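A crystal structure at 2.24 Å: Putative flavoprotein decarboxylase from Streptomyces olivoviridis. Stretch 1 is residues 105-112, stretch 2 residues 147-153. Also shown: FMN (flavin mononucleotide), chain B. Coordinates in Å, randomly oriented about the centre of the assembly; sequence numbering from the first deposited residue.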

# COMPACT_ATOMS: atom_id res chain seq x y z
N THR A 105 -15.58 16.15 -22.31
CA THR A 105 -15.26 15.29 -23.44
C THR A 105 -15.53 15.97 -24.78
O THR A 105 -14.71 15.88 -25.71
N LEU A 106 -16.67 16.66 -24.90
CA LEU A 106 -16.94 17.47 -26.08
C LEU A 106 -15.84 18.51 -26.30
O LEU A 106 -15.38 18.72 -27.43
N GLY A 107 -15.40 19.16 -25.21
CA GLY A 107 -14.37 20.18 -25.34
C GLY A 107 -13.05 19.60 -25.80
O GLY A 107 -12.33 20.22 -26.59
N LYS A 108 -12.71 18.40 -25.32
CA LYS A 108 -11.46 17.76 -25.74
C LYS A 108 -11.53 17.36 -27.21
O LYS A 108 -10.60 17.64 -27.97
N LEU A 109 -12.62 16.71 -27.62
CA LEU A 109 -12.74 16.31 -29.02
C LEU A 109 -12.71 17.53 -29.92
O LEU A 109 -11.98 17.56 -30.91
N ALA A 110 -13.47 18.56 -29.54
CA ALA A 110 -13.55 19.78 -30.33
C ALA A 110 -12.18 20.40 -30.54
O ALA A 110 -11.99 21.13 -31.52
N ASN A 111 -11.22 20.15 -29.65
CA ASN A 111 -9.91 20.78 -29.74
C ASN A 111 -8.80 19.78 -30.01
O ASN A 111 -7.62 20.12 -29.85
N GLY A 112 -9.14 18.56 -30.42
CA GLY A 112 -8.16 17.55 -30.78
C GLY A 112 -7.28 17.06 -29.65
O GLY A 112 -6.14 16.65 -29.92
N ARG A 147 -19.11 27.00 -29.37
CA ARG A 147 -18.04 26.88 -30.35
C ARG A 147 -17.52 25.45 -30.44
O ARG A 147 -17.18 24.99 -31.54
N ASN A 148 -17.45 24.74 -29.32
CA ASN A 148 -17.01 23.36 -29.38
C ASN A 148 -17.97 22.52 -30.22
O ASN A 148 -17.53 21.69 -31.03
N LEU A 149 -19.28 22.73 -30.06
CA LEU A 149 -20.25 22.03 -30.89
C LEU A 149 -20.09 22.40 -32.36
O LEU A 149 -20.19 21.54 -33.25
N ASP A 150 -19.82 23.68 -32.65
CA ASP A 150 -19.47 24.07 -34.01
C ASP A 150 -18.29 23.27 -34.53
O ASP A 150 -18.32 22.74 -35.64
N ALA A 151 -17.22 23.18 -33.73
CA ALA A 151 -16.04 22.44 -34.17
C ALA A 151 -16.37 20.95 -34.35
O ALA A 151 -15.92 20.33 -35.32
N LEU A 152 -17.16 20.37 -33.44
CA LEU A 152 -17.48 18.95 -33.52
C LEU A 152 -18.24 18.64 -34.80
O LEU A 152 -18.06 17.58 -35.42
N ARG A 153 -19.06 19.57 -35.22
CA ARG A 153 -19.89 19.41 -36.38
C ARG A 153 -19.13 19.66 -37.68
O ARG A 153 -19.45 19.05 -38.71

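The apolar centre of the contact is built around Leu-152 and Ala-110, where two helical segments cross at 53° with their axes 8.6 Å apart at closest approach. The CA-to-CB bond of Leu-152 points sideways, but its m,t rotamer (chi1 -72°, chi2 167°) carries the end of the side chain nearer to stretch 1. There Leu-152 CD1 meets Leu-106 CD2 at 3.5 Å, while Leu-152 CD2 lies 3.6 Å from Leu-109 CB, so the two methyls of one leucine reach successive turns of the facing helix. Leu-106 and Leu-109 also point sideways and are likewise m,t. Leu-106 extends the apolar patch through its other methyl, CD1, which stands 4.2 Å from CD2 of Leu-149; the latter residue starts away from stretch 1, and its m,t side chain brings its end back.

The CA-to-CB bond of Ala-110 points toward stretch 2. Ala-110 CB lies 4.0 Å from Leu-152 CG and 4.0 Å from Ala-151 CB, and Ala-151 points toward stretch 1 in turn. The small side chain of Ala-110 sits at the closest backbone approach, where the CA of Ala-110 is 5.1 Å from the CA of Asn-148.

Asn-148 marks the transition to the polar edge. It points toward stretch 1 with chi1 in m, and Asn-148 OD1 is 3.5 Å from Ala-110 CB. Gly-107 offers a bare CA 3.4 Å from Asn-148 ND2, an amide nitrogen that is hydrogen-bonded elsewhere in the structure. Asn-111, also m, turns its amide inward: Asn-111 ND2 gives a weak hydrogen bond to Asn-148 OD1 (3.3 Å, 136°) and a better aligned one to Gly-107 O (2.8 Å, 166°), which ties the side chain back to the helix that precedes it.

Beyond the interface, Thr-105 (m) donates from OG1 to the FMN phosphate oxygen O1P at 2.6 Å.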

# COMPACT_ATOMS: atom_id res chain seq x y z
CB THR A 105 -16.04 13.98 -23.30
OG1 THR A 105 -15.43 13.21 -22.27
CG2 THR A 105 -15.99 13.18 -24.59
CB LEU A 106 -18.30 18.15 -25.94
CG LEU A 106 -19.52 17.24 -25.85
CD1 LEU A 106 -20.72 18.04 -25.39
CD2 LEU A 106 -19.80 16.60 -27.21
CB LYS A 108 -11.18 16.54 -24.87
CG LYS A 108 -10.85 16.82 -23.41
CD LYS A 108 -10.53 15.50 -22.68
CE LYS A 108 -10.37 15.73 -21.18
NZ LYS A 108 -10.09 14.49 -20.39
CB LEU A 109 -14.03 15.53 -29.24
CG LEU A 109 -14.18 14.22 -28.47
CD1 LEU A 109 -15.60 13.63 -28.59
CD2 LEU A 109 -13.14 13.21 -28.94
CB ALA A 110 -14.47 20.78 -29.64
CB ASN A 111 -9.63 21.60 -28.48
CG ASN A 111 -10.53 22.82 -28.35
OD1 ASN A 111 -10.27 23.86 -28.97
ND2 ASN A 111 -11.60 22.68 -27.58
CB ARG A 147 -16.90 27.84 -30.02
CG ARG A 147 -17.22 29.32 -30.23
CD ARG A 147 -15.95 30.16 -30.26
NE ARG A 147 -15.09 29.88 -29.12
CZ ARG A 147 -15.22 30.48 -27.94
NH1 ARG A 147 -16.16 31.39 -27.78
NH2 ARG A 147 -14.42 30.16 -26.93
CB ASN A 148 -16.89 22.80 -27.96
CG ASN A 148 -15.68 23.35 -27.22
OD1 ASN A 148 -14.73 23.82 -27.83
ND2 ASN A 148 -15.72 23.27 -25.90
CB LEU A 149 -21.67 22.34 -30.39
CG LEU A 149 -21.96 22.06 -28.91
CD1 LEU A 149 -23.41 22.38 -28.58
CD2 LEU A 149 -21.65 20.61 -28.52
CB ASP A 150 -19.15 25.57 -34.08
CG ASP A 150 -20.35 26.46 -33.79
OD1 ASP A 150 -21.50 25.96 -33.81
OD2 ASP A 150 -20.12 27.67 -33.55
CB ALA A 151 -14.89 22.64 -33.17
CB LEU A 152 -18.30 18.54 -32.30
CG LEU A 152 -17.42 18.50 -31.06
CD1 LEU A 152 -18.24 18.40 -29.80
CD2 LEU A 152 -16.42 17.35 -31.14
CB ARG A 153 -21.03 20.38 -36.22
CG ARG A 153 -22.17 20.24 -37.09
CD ARG A 153 -23.14 21.19 -36.49
NE ARG A 153 -23.80 20.60 -35.34
CZ ARG A 153 -24.34 21.31 -34.35
NH1 ARG A 153 -24.25 22.63 -34.37
NH2 ARG A 153 -24.96 20.71 -33.34
N1 FMN B . -20.40 17.08 -16.70
C2 FMN B . -21.13 17.17 -17.87
O2 FMN B . -20.62 17.70 -18.85
N3 FMN B . -22.41 16.68 -17.92
C4 FMN B . -22.98 16.09 -16.82
O4 FMN B . -24.13 15.64 -16.86
C4A FMN B . -22.25 15.99 -15.64
N5 FMN B . -22.81 15.40 -14.52
C5A FMN B . -22.09 15.31 -13.35
C6 FMN B . -22.69 14.72 -12.24
C7 FMN B . -21.98 14.61 -11.05
C7M FMN B . -22.64 13.96 -9.86
C8 FMN B . -20.66 15.11 -10.96
C8M FMN B . -19.89 14.99 -9.68
C9 FMN B . -20.07 15.71 -12.08
C9A FMN B . -20.79 15.81 -13.28
N10 FMN B . -20.23 16.40 -14.40
C10 FMN B . -20.95 16.50 -15.58
C1' FMN B . -18.82 16.93 -14.36
C2' FMN B . -17.90 15.90 -15.03
O2' FMN B . -17.89 14.66 -14.35
C3' FMN B . -16.47 16.42 -15.15
O3' FMN B . -16.46 17.48 -16.08
C4' FMN B . -15.55 15.29 -15.59
O4' FMN B . -14.17 15.63 -15.53
C5' FMN B . -15.89 14.82 -17.00
O5' FMN B . -14.91 13.87 -17.33
P FMN B . -14.96 13.07 -18.71
O1P FMN B . -15.62 13.93 -19.77
O2P FMN B . -13.54 12.77 -19.15
O3P FMN B . -15.76 11.80 -18.54